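Local coordinates for conserved domain protein (Porphyromonas gingivalis, PDB 3PNN) that probably transfers a sugar from an activated donor to form a glycosidic linkage, as a cytoplasmic glycosyltransferase with a Rossmann-like alpha/beta/alpha fold, at residues A[147-159]-A[261-273]. Residues are numbered along the deposited sequence; the frame is centred on the assembly and turned at random.
Sequences GEYCMVGYRVGNT and RASVEVLDTTARW
Where strands 148-155 and 263-268 part, the ring of Tyr154 is held between two aliphatic groups: Thr269 CG2 lies over one face, 4.2 Å from the ring centroid, and Trp273 CB over the opposite face, at 4.3 Å, both as CH-pi contacts. Thr269 CG2 also presses on Val152 CG1 at a tight 3.4 Å, while its OG1, also bonded to Asn130 of helix 129-140, accepts from Ala271 N in an ST turn. Beside this, Arg155 grips Asp268 in a side-on salt bridge, NE to OD1 at 3.1 Å and NH2 to OD2 at 2.8 Å, both on syn lone pairs, with guanidinium and carboxylate 25° from coplanar. The bend at chi2 of Arg155 (94°) turns its chain back to the acid. Further on, the Asn158 amide lies flat over the Arg272 guanidinium, the planes 7° apart and OD1 3.5 Å above its centre; water 2, at the edge, accepts a hydrogen bond from Arg272 NE. Back along the strands, six backbone hydrogen bonds join Gly147 through Gly153 to Ser263 through Leu267, and CG of Met151, here selenomethionine, packs against Val264 CG1 and Val266 CG2 on the face that helix 249-259 covers at Val264. This parallel beta pairing sets the chain's last strand alongside strand 148-155 in a Rossmann-like alpha/beta/alpha glycosyltransferase fold.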
loop_
_atom_site.group_PDB
_atom_site.type_symbol
_atom_site.label_atom_id
_atom_site.label_comp_id
_atom_site.label_asym_id
_atom_site.label_seq_id
_atom_site.Cartn_x
_atom_site.Cartn_y
_atom_site.Cartn_z
ATOM N N GLY A 147 15.148 11.813 1.610
ATOM C CA GLY A 147 14.656 12.025 0.257
ATOM C C GLY A 147 15.131 10.975 -0.739
ATOM O O GLY A 147 15.069 11.194 -1.952
ATOM N N GLU A 148 15.607 9.837 -0.234
ATOM C CA GLU A 148 15.938 8.686 -1.092
ATOM C C GLU A 148 15.010 7.517 -0.759
ATOM O O GLU A 148 15.150 6.880 0.284
ATOM C CB GLU A 148 17.417 8.288 -0.941
ATOM C CG GLU A 148 18.347 9.480 -1.192
ATOM C CD GLU A 148 19.824 9.114 -1.206
ATOM O OE1 GLU A 148 20.178 8.049 -1.760
ATOM O OE2 GLU A 148 20.628 9.912 -0.670
ATOM N N TYR A 149 14.041 7.276 -1.637
ATOM C CA TYR A 149 12.965 6.314 -1.382
ATOM C C TYR A 149 12.962 5.241 -2.465
ATOM O O TYR A 149 13.840 5.235 -3.343
ATOM C CB TYR A 149 11.615 7.034 -1.412
ATOM C CG TYR A 149 11.515 8.262 -0.516
ATOM C CD1 TYR A 149 12.140 8.301 0.721
ATOM C CD2 TYR A 149 10.755 9.369 -0.906
ATOM C CE1 TYR A 149 12.024 9.418 1.561
ATOM C CE2 TYR A 149 10.625 10.493 -0.071
ATOM C CZ TYR A 149 11.266 10.507 1.157
ATOM O OH TYR A 149 11.165 11.612 1.978
ATOM N N CYS A 150 11.974 4.344 -2.415
ATOM C CA CYS A 150 11.835 3.309 -3.435
ATOM C C CYS A 150 10.385 2.838 -3.567
ATOM O O CYS A 150 9.514 3.167 -2.750
ATOM C CB CYS A 150 12.758 2.123 -3.134
ATOM S SG CYS A 150 12.329 1.221 -1.592
HETATM N N MSE A 151 10.111 2.088 -4.624
HETATM C CA MSE A 151 8.824 1.414 -4.741
HETATM C C MSE A 151 9.055 0.118 -5.475
HETATM O O MSE A 151 10.005 0.006 -6.243
HETATM C CB MSE A 151 7.762 2.252 -5.478
HETATM C CG MSE A 151 8.071 2.658 -6.904
HETATM SE SE MSE A 151 6.413 3.064 -7.951
HETATM C CE MSE A 151 6.278 1.355 -8.900
ATOM N N VAL A 152 8.192 -0.859 -5.223
ATOM C CA VAL A 152 8.330 -2.147 -5.884
ATOM C C VAL A 152 7.399 -2.101 -7.081
ATOM O O VAL A 152 6.184 -1.948 -6.940
ATOM C CB VAL A 152 7.999 -3.313 -4.947
ATOM C CG1 VAL A 152 8.033 -4.656 -5.725
ATOM C CG2 VAL A 152 9.008 -3.357 -3.788
ATOM N N GLY A 153 7.985 -2.164 -8.269
ATOM C CA GLY A 153 7.204 -2.082 -9.487
ATOM C C GLY A 153 6.644 -3.433 -9.896
ATOM O O GLY A 153 7.293 -4.468 -9.704
ATOM N N TYR A 154 5.433 -3.413 -10.442
ATOM C CA TYR A 154 4.825 -4.571 -11.092
ATOM C C TYR A 154 4.532 -4.219 -12.556
ATOM O O TYR A 154 4.605 -3.053 -12.933
ATOM C CB TYR A 154 3.557 -4.975 -10.344
ATOM C CG TYR A 154 3.891 -5.526 -8.973
ATOM C CD1 TYR A 154 4.095 -6.894 -8.789
ATOM C CD2 TYR A 154 4.069 -4.673 -7.883
ATOM C CE1 TYR A 154 4.429 -7.411 -7.547
ATOM C CE2 TYR A 154 4.415 -5.180 -6.632
ATOM C CZ TYR A 154 4.588 -6.548 -6.471
ATOM O OH TYR A 154 4.939 -7.056 -5.234
ATOM N N ARG A 155 4.222 -5.218 -13.382
ATOM C CA ARG A 155 3.905 -4.958 -14.790
ATOM C C ARG A 155 2.385 -4.939 -14.972
ATOM O O ARG A 155 1.696 -5.849 -14.533
ATOM C CB ARG A 155 4.554 -6.006 -15.708
ATOM C CG ARG A 155 6.091 -5.892 -15.809
ATOM C CD ARG A 155 6.842 -6.795 -14.819
ATOM N NE ARG A 155 8.299 -6.628 -14.937
ATOM C CZ ARG A 155 9.038 -7.174 -15.904
ATOM N NH1 ARG A 155 8.458 -7.931 -16.830
ATOM N NH2 ARG A 155 10.355 -6.973 -15.946
ATOM N N VAL A 156 1.872 -3.891 -15.611
ATOM C CA VAL A 156 0.425 -3.684 -15.666
ATOM C C VAL A 156 -0.324 -4.883 -16.235
ATOM O O VAL A 156 -1.396 -5.242 -15.734
ATOM C CB VAL A 156 0.054 -2.411 -16.450
ATOM C CG1 VAL A 156 0.406 -2.562 -17.941
ATOM C CG2 VAL A 156 -1.438 -2.097 -16.264
ATOM N N GLY A 157 0.246 -5.523 -17.254
ATOM C CA GLY A 157 -0.412 -6.649 -17.910
ATOM C C GLY A 157 -0.638 -7.847 -17.002
ATOM O O GLY A 157 -1.474 -8.709 -17.279
ATOM N N ASN A 158 0.113 -7.896 -15.907
ATOM C CA ASN A 158 -0.031 -8.954 -14.916
ATOM C C ASN A 158 -1.036 -8.595 -13.815
ATOM O O ASN A 158 -1.278 -9.398 -12.910
ATOM C CB ASN A 158 1.319 -9.255 -14.242
ATOM C CG ASN A 158 2.352 -9.822 -15.200
ATOM O OD1 ASN A 158 2.022 -10.532 -16.156
ATOM N ND2 ASN A 158 3.613 -9.516 -14.939
ATOM N N THR A 159 -1.616 -7.398 -13.876
ATOM C CA THR A 159 -2.459 -6.920 -12.773
ATOM C C THR A 159 -3.896 -6.625 -13.176
ATOM O O THR A 159 -4.613 -5.939 -12.449
ATOM C CB THR A 159 -1.886 -5.629 -12.142
ATOM O OG1 THR A 159 -2.064 -4.522 -13.050
ATOM C CG2 THR A 159 -0.387 -5.799 -11.799
ATOM N N ARG A 261 13.099 17.116 -4.622
ATOM C CA ARG A 261 13.385 16.850 -3.205
ATOM C C ARG A 261 13.481 15.374 -2.856
ATOM O O ARG A 261 14.066 15.017 -1.836
ATOM C CB ARG A 261 12.378 17.539 -2.279
ATOM C CG ARG A 261 12.547 19.051 -2.260
ATOM C CD ARG A 261 11.742 19.703 -1.152
ATOM N NE ARG A 261 10.300 19.599 -1.373
ATOM C CZ ARG A 261 9.383 19.967 -0.478
ATOM N NH1 ARG A 261 9.762 20.464 0.698
ATOM N NH2 ARG A 261 8.090 19.839 -0.753
ATOM N N ALA A 262 12.900 14.516 -3.688
ATOM C CA ALA A 262 13.030 13.078 -3.478
ATOM C C ALA A 262 13.338 12.366 -4.782
ATOM O O ALA A 262 12.999 12.845 -5.868
ATOM C CB ALA A 262 11.775 12.502 -2.859
ATOM N N SER A 263 14.012 11.235 -4.661
ATOM C CA SER A 263 14.197 10.340 -5.786
ATOM C C SER A 263 13.670 8.994 -5.346
ATOM O O SER A 263 13.756 8.638 -4.168
ATOM C CB SER A 263 15.674 10.243 -6.176
ATOM O OG SER A 263 16.445 9.770 -5.091
ATOM N N VAL A 264 13.094 8.251 -6.282
ATOM C CA VAL A 264 12.449 6.997 -5.934
ATOM C C VAL A 264 12.991 5.946 -6.889
ATOM O O VAL A 264 12.773 6.039 -8.093
ATOM C CB VAL A 264 10.907 7.084 -6.081
ATOM C CG1 VAL A 264 10.259 5.726 -5.760
ATOM C CG2 VAL A 264 10.325 8.195 -5.172
ATOM N N GLU A 265 13.718 4.963 -6.368
ATOM C CA GLU A 265 14.187 3.877 -7.229
ATOM C C GLU A 265 13.075 2.852 -7.395
ATOM O O GLU A 265 12.453 2.430 -6.413
ATOM C CB GLU A 265 15.445 3.192 -6.669
ATOM C CG GLU A 265 15.846 1.963 -7.523
ATOM C CD GLU A 265 17.086 1.215 -7.017
ATOM O OE1 GLU A 265 17.627 1.563 -5.949
ATOM O OE2 GLU A 265 17.524 0.267 -7.706
ATOM N N VAL A 266 12.827 2.441 -8.634
ATOM C CA VAL A 266 11.805 1.435 -8.908
ATOM C C VAL A 266 12.456 0.047 -8.935
ATOM O O VAL A 266 13.338 -0.216 -9.758
ATOM C CB VAL A 266 11.079 1.693 -10.247
ATOM C CG1 VAL A 266 10.029 0.593 -10.513
ATOM C CG2 VAL A 266 10.420 3.067 -10.239
ATOM N N LEU A 267 12.032 -0.827 -8.026
ATOM C CA LEU A 267 12.640 -2.149 -7.891
ATOM C C LEU A 267 11.814 -3.141 -8.694
ATOM O O LEU A 267 10.644 -3.350 -8.406
ATOM C CB LEU A 267 12.686 -2.558 -6.414
ATOM C CG LEU A 267 13.311 -1.508 -5.480
ATOM C CD1 LEU A 267 13.029 -1.852 -4.013
ATOM C CD2 LEU A 267 14.822 -1.399 -5.714
ATOM N N ASP A 268 12.421 -3.747 -9.711
ATOM C CA ASP A 268 11.676 -4.633 -10.608
ATOM C C ASP A 268 11.621 -6.068 -10.075
ATOM O O ASP A 268 12.390 -6.922 -10.506
ATOM C CB ASP A 268 12.300 -4.604 -12.016
ATOM C CG ASP A 268 11.394 -5.237 -13.084
ATOM O OD1 ASP A 268 10.245 -5.626 -12.766
ATOM O OD2 ASP A 268 11.835 -5.334 -14.255
ATOM N N THR A 269 10.703 -6.340 -9.160
ATOM C CA THR A 269 10.630 -7.667 -8.537
ATOM C C THR A 269 10.227 -8.748 -9.530
ATOM O O THR A 269 9.567 -8.467 -10.531
ATOM C CB THR A 269 9.632 -7.671 -7.344
ATOM O OG1 THR A 269 9.606 -8.972 -6.743
ATOM C CG2 THR A 269 8.222 -7.315 -7.817
ATOM N N THR A 270 10.628 -9.989 -9.255
ATOM C CA THR A 270 10.126 -11.146 -10.005
ATOM C C THR A 270 8.807 -11.656 -9.417
ATOM O O THR A 270 8.169 -12.544 -9.983
ATOM C CB THR A 270 11.138 -12.315 -9.998
ATOM O OG1 THR A 270 11.558 -12.581 -8.650
ATOM C CG2 THR A 270 12.359 -11.969 -10.867
ATOM N N ALA A 271 8.406 -11.118 -8.267
ATOM C CA ALA A 271 7.145 -11.526 -7.668
ATOM C C ALA A 271 5.972 -11.121 -8.560
ATOM O O ALA A 271 6.054 -10.159 -9.324
ATOM C CB ALA A 271 6.975 -10.911 -6.253
ATOM N N ARG A 272 4.871 -11.843 -8.433
ATOM C CA ARG A 272 3.633 -11.484 -9.116
ATOM C C ARG A 272 2.524 -11.155 -8.108
ATOM O O ARG A 272 2.261 -11.932 -7.190
ATOM C CB ARG A 272 3.199 -12.637 -10.015
ATOM C CG ARG A 272 4.188 -12.918 -11.142
ATOM C CD ARG A 272 3.873 -12.034 -12.327
ATOM N NE ARG A 272 2.558 -12.392 -12.854
ATOM C CZ ARG A 272 2.354 -13.219 -13.880
ATOM N NH1 ARG A 272 1.115 -13.495 -14.272
ATOM N NH2 ARG A 272 3.389 -13.761 -14.518
ATOM N N TRP A 273 1.874 -10.009 -8.311
ATOM C CA TRP A 273 0.771 -9.552 -7.478
ATOM C C TRP A 273 -0.489 -10.361 -7.766
ATOM O O TRP A 273 -0.740 -10.768 -8.900
ATOM C CB TRP A 273 0.485 -8.073 -7.765
ATOM C CG TRP A 273 -0.849 -7.587 -7.217
ATOM C CD1 TRP A 273 -1.074 -7.000 -6.010
ATOM C CD2 TRP A 273 -2.124 -7.646 -7.877
ATOM N NE1 TRP A 273 -2.413 -6.702 -5.864
ATOM C CE2 TRP A 273 -3.077 -7.092 -6.998
ATOM C CE3 TRP A 273 -2.550 -8.127 -9.120
ATOM C CZ2 TRP A 273 -4.430 -6.991 -7.327
ATOM C CZ3 TRP A 273 -3.893 -8.030 -9.445
ATOM C CH2 TRP A 273 -4.818 -7.476 -8.545
HETATM O O HOH W 1 7.842 -6.374 -11.593
HETATM O O HOH W 2 0.301 -10.995 -11.315
HETATM O O HOH W 3 -3.004 -11.336 -10.724
#